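Local atomic coordinates of aspartate--tRNA(Asp/Asn) ligase (Sulfolobus tokodaii, PDB entry 1WYD), a protein that charges both tRNA(Asp) and tRNA(Asn) with L-aspartate, first activating the amino acid with ATP to form aspartyl-AMP. Residues E285-S289 / K290-I294. Residues are numbered along the deposited sequence; the frame is centred on the assembly and turned at random.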
ATOM      1  N   GLU B 285     -10.231  33.487 -17.936  1.00 58.14           N
ATOM      2  CA  GLU B 285     -10.680  34.256 -19.099  1.00 58.74           C
ATOM      3  C   GLU B 285     -11.659  33.479 -20.006  1.00 57.95           C
ATOM      4  O   GLU B 285     -12.625  34.061 -20.508  1.00 58.83           O
ATOM      5  CB  GLU B 285      -9.508  34.877 -19.913  1.00 59.00           C
ATOM      6  CG  GLU B 285      -8.914  36.172 -19.339  1.00 61.36           C
ATOM      7  CD  GLU B 285      -9.951  37.279 -19.052  1.00 66.24           C
ATOM      8  OE1 GLU B 285     -10.194  37.576 -17.850  1.00 67.63           O
ATOM      9  OE2 GLU B 285     -10.518  37.866 -20.022  1.00 65.95           O
ATOM     10  N   ILE B 286     -11.436  32.180 -20.202  1.00 56.89           N
ATOM     11  CA  ILE B 286     -12.371  31.389 -21.002  1.00 54.90           C
ATOM     12  C   ILE B 286     -13.730  31.456 -20.345  1.00 54.75           C
ATOM     13  O   ILE B 286     -14.753  31.621 -21.017  1.00 54.87           O
ATOM     14  CB  ILE B 286     -11.912  29.920 -21.181  1.00 54.72           C
ATOM     15  CG1 ILE B 286     -10.851  29.823 -22.287  1.00 53.17           C
ATOM     16  CG2 ILE B 286     -13.127  29.003 -21.491  1.00 51.68           C
ATOM     17  CD1 ILE B 286      -9.837  28.711 -22.084  1.00 53.47           C
ATOM     18  N   LEU B 287     -13.739  31.374 -19.018  1.00 54.25           N
ATOM     19  CA  LEU B 287     -14.999  31.397 -18.294  1.00 53.34           C
ATOM     20  C   LEU B 287     -15.685  32.744 -18.423  1.00 53.33           C
ATOM     21  O   LEU B 287     -16.851  32.817 -18.833  1.00 53.23           O
ATOM     22  CB  LEU B 287     -14.815  30.971 -16.841  1.00 52.68           C
ATOM     23  CG  LEU B 287     -14.435  29.483 -16.741  1.00 52.13           C
ATOM     24  CD1 LEU B 287     -13.720  29.237 -15.448  1.00 52.98           C
ATOM     25  CD2 LEU B 287     -15.629  28.532 -16.927  1.00 49.40           C
ATOM     26  N   ARG B 288     -14.946  33.801 -18.106  1.00 53.09           N
ATOM     27  CA  ARG B 288     -15.457  35.160 -18.166  1.00 53.21           C
ATOM     28  C   ARG B 288     -16.065  35.498 -19.531  1.00 53.25           C
ATOM     29  O   ARG B 288     -17.132  36.107 -19.612  1.00 52.07           O
ATOM     30  CB  ARG B 288     -14.336  36.139 -17.850  1.00 53.26           C
ATOM     31  CG  ARG B 288     -14.150  36.342 -16.395  1.00 52.10           C
ATOM     32  CD  ARG B 288     -13.184  37.456 -16.051  1.00 51.30           C
ATOM     33  NE  ARG B 288     -13.934  38.702 -15.916  1.00 49.68           N
ATOM     34  CZ  ARG B 288     -13.899  39.695 -16.791  1.00 49.76           C
ATOM     35  NH1 ARG B 288     -13.130  39.637 -17.898  1.00 50.61           N
ATOM     36  NH2 ARG B 288     -14.634  40.762 -16.555  1.00 49.03           N
ATOM     37  N   SER B 289     -15.367  35.074 -20.580  1.00 53.57           N
ATOM     38  CA  SER B 289     -15.730  35.373 -21.945  1.00 54.67           C
ATOM     39  C   SER B 289     -16.960  34.594 -22.414  1.00 55.65           C
ATOM     40  O   SER B 289     -17.519  34.893 -23.462  1.00 56.21           O
ATOM     41  CB  SER B 289     -14.534  35.079 -22.853  1.00 54.36           C
ATOM     42  OG  SER B 289     -14.652  33.771 -23.350  1.00 54.94           O
ATOM     43  N   LYS B 290     -17.363  33.583 -21.647  1.00 57.01           N
ATOM     44  CA  LYS B 290     -18.619  32.855 -21.874  1.00 57.27           C
ATOM     45  C   LYS B 290     -19.738  33.370 -20.969  1.00 57.29           C
ATOM     46  O   LYS B 290     -20.876  32.887 -21.057  1.00 57.42           O
ATOM     47  CB  LYS B 290     -18.443  31.352 -21.645  1.00 57.40           C
ATOM     48  CG  LYS B 290     -17.569  30.662 -22.642  1.00 58.06           C
ATOM     49  CD  LYS B 290     -18.356  29.664 -23.423  1.00 62.83           C
ATOM     50  CE  LYS B 290     -17.524  29.157 -24.606  1.00 67.00           C
ATOM     51  NZ  LYS B 290     -17.466  30.123 -25.764  1.00 66.58           N
ATOM     52  N   GLY B 291     -19.410  34.321 -20.096  1.00 56.83           N
ATOM     53  CA  GLY B 291     -20.405  35.014 -19.293  1.00 57.34           C
ATOM     54  C   GLY B 291     -20.616  34.599 -17.847  1.00 58.29           C
ATOM     55  O   GLY B 291     -21.623  34.969 -17.235  1.00 58.66           O
ATOM     56  N   TYR B 292     -19.680  33.835 -17.294  1.00 58.96           N
ATOM     57  CA  TYR B 292     -19.783  33.380 -15.911  1.00 59.35           C
ATOM     58  C   TYR B 292     -19.200  34.430 -15.012  1.00 60.16           C
ATOM     59  O   TYR B 292     -18.233  35.121 -15.372  1.00 60.25           O
ATOM     60  CB  TYR B 292     -19.153  31.975 -15.695  1.00 59.33           C
ATOM     61  CG  TYR B 292     -19.890  30.952 -16.514  1.00 56.86           C
ATOM     62  CD1 TYR B 292     -19.444  30.628 -17.778  1.00 53.95           C
ATOM     63  CD2 TYR B 292     -21.079  30.383 -16.057  1.00 54.60           C
ATOM     64  CE1 TYR B 292     -20.122  29.743 -18.567  1.00 53.17           C
ATOM     65  CE2 TYR B 292     -21.788  29.486 -16.849  1.00 54.26           C
ATOM     66  CZ  TYR B 292     -21.295  29.184 -18.123  1.00 54.31           C
ATOM     67  OH  TYR B 292     -21.946  28.312 -18.977  1.00 52.27           O
ATOM     68  N   ASN B 293     -19.832  34.575 -13.856  1.00 61.26           N
ATOM     69  CA  ASN B 293     -19.406  35.555 -12.874  1.00 62.59           C
ATOM     70  C   ASN B 293     -18.224  35.025 -12.065  1.00 62.44           C
ATOM     71  O   ASN B 293     -18.396  34.524 -10.937  1.00 62.27           O
ATOM     72  CB  ASN B 293     -20.564  35.938 -11.957  1.00 62.79           C
ATOM     73  CG  ASN B 293     -20.239  37.135 -11.090  1.00 65.12           C
ATOM     74  OD1 ASN B 293     -21.111  37.651 -10.381  1.00 68.09           O
ATOM     75  ND2 ASN B 293     -18.977  37.601 -11.145  1.00 65.68           N
ATOM     76  N   ILE B 294     -17.039  35.146 -12.672  1.00 62.11           N
ATOM     77  CA  ILE B 294     -15.807  34.587 -12.133  1.00 61.88           C
ATOM     78  C   ILE B 294     -14.628  35.568 -12.280  1.00 61.82           C
ATOM     79  O   ILE B 294     -14.279  36.012 -13.385  1.00 61.21           O
ATOM     80  CB  ILE B 294     -15.529  33.171 -12.741  1.00 61.77           C
ATOM     81  CG1 ILE B 294     -14.498  32.416 -11.898  1.00 62.43           C
ATOM     82  CG2 ILE B 294     -15.102  33.245 -14.221  1.00 62.17           C
ATOM     83  CD1 ILE B 294     -14.699  30.930 -11.875  1.00 60.52           C
TER
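A Schellman motif closes helix 280-289 here, and the chain then doubles back so that Leu-287 meets Tyr-292 and Ile-294. Gly-291, with phi at 100°, makes the break. Two bonds define the motif: Tyr-292 N to Leu-287 O, weak at 3.4 Å but nearly straight, and Gly-291 N to Arg-288 O at 2.9 Å. Beside them, Lys-290 N bonds Leu-287 O at 3.0 Å. Ser-289 adds a side-chain bond, its OG reaching Ile-286 O at 3.2 Å from above the carbonyl plane.

The motif's apolar contact is Leu-287 CD2 to Tyr-292 CD1 at 4.4 Å, and the tyrosine ring turns its edge to Leu-287 O. Ile-294 adds another: its CG2 presses on Leu-287 CB at 3.5 Å, tight for two carbons, and lies against Arg-288 CG. With its chain bent at chi3 (91°), Arg-288 passes alongside Ile-294 O and points NH1 at Glu-285 OE1, 3.6 Å away, in a salt bridge one turn back. The Tyr-292 side chain also touches Ile-307 of helix 302-312, whose Glu-304 touches both Leu-287 and Ile-294. This is a Schellman C-terminal cap with Gly-291 at C', in the class II synthetase domain away from the predicted aspartate and ATP sites.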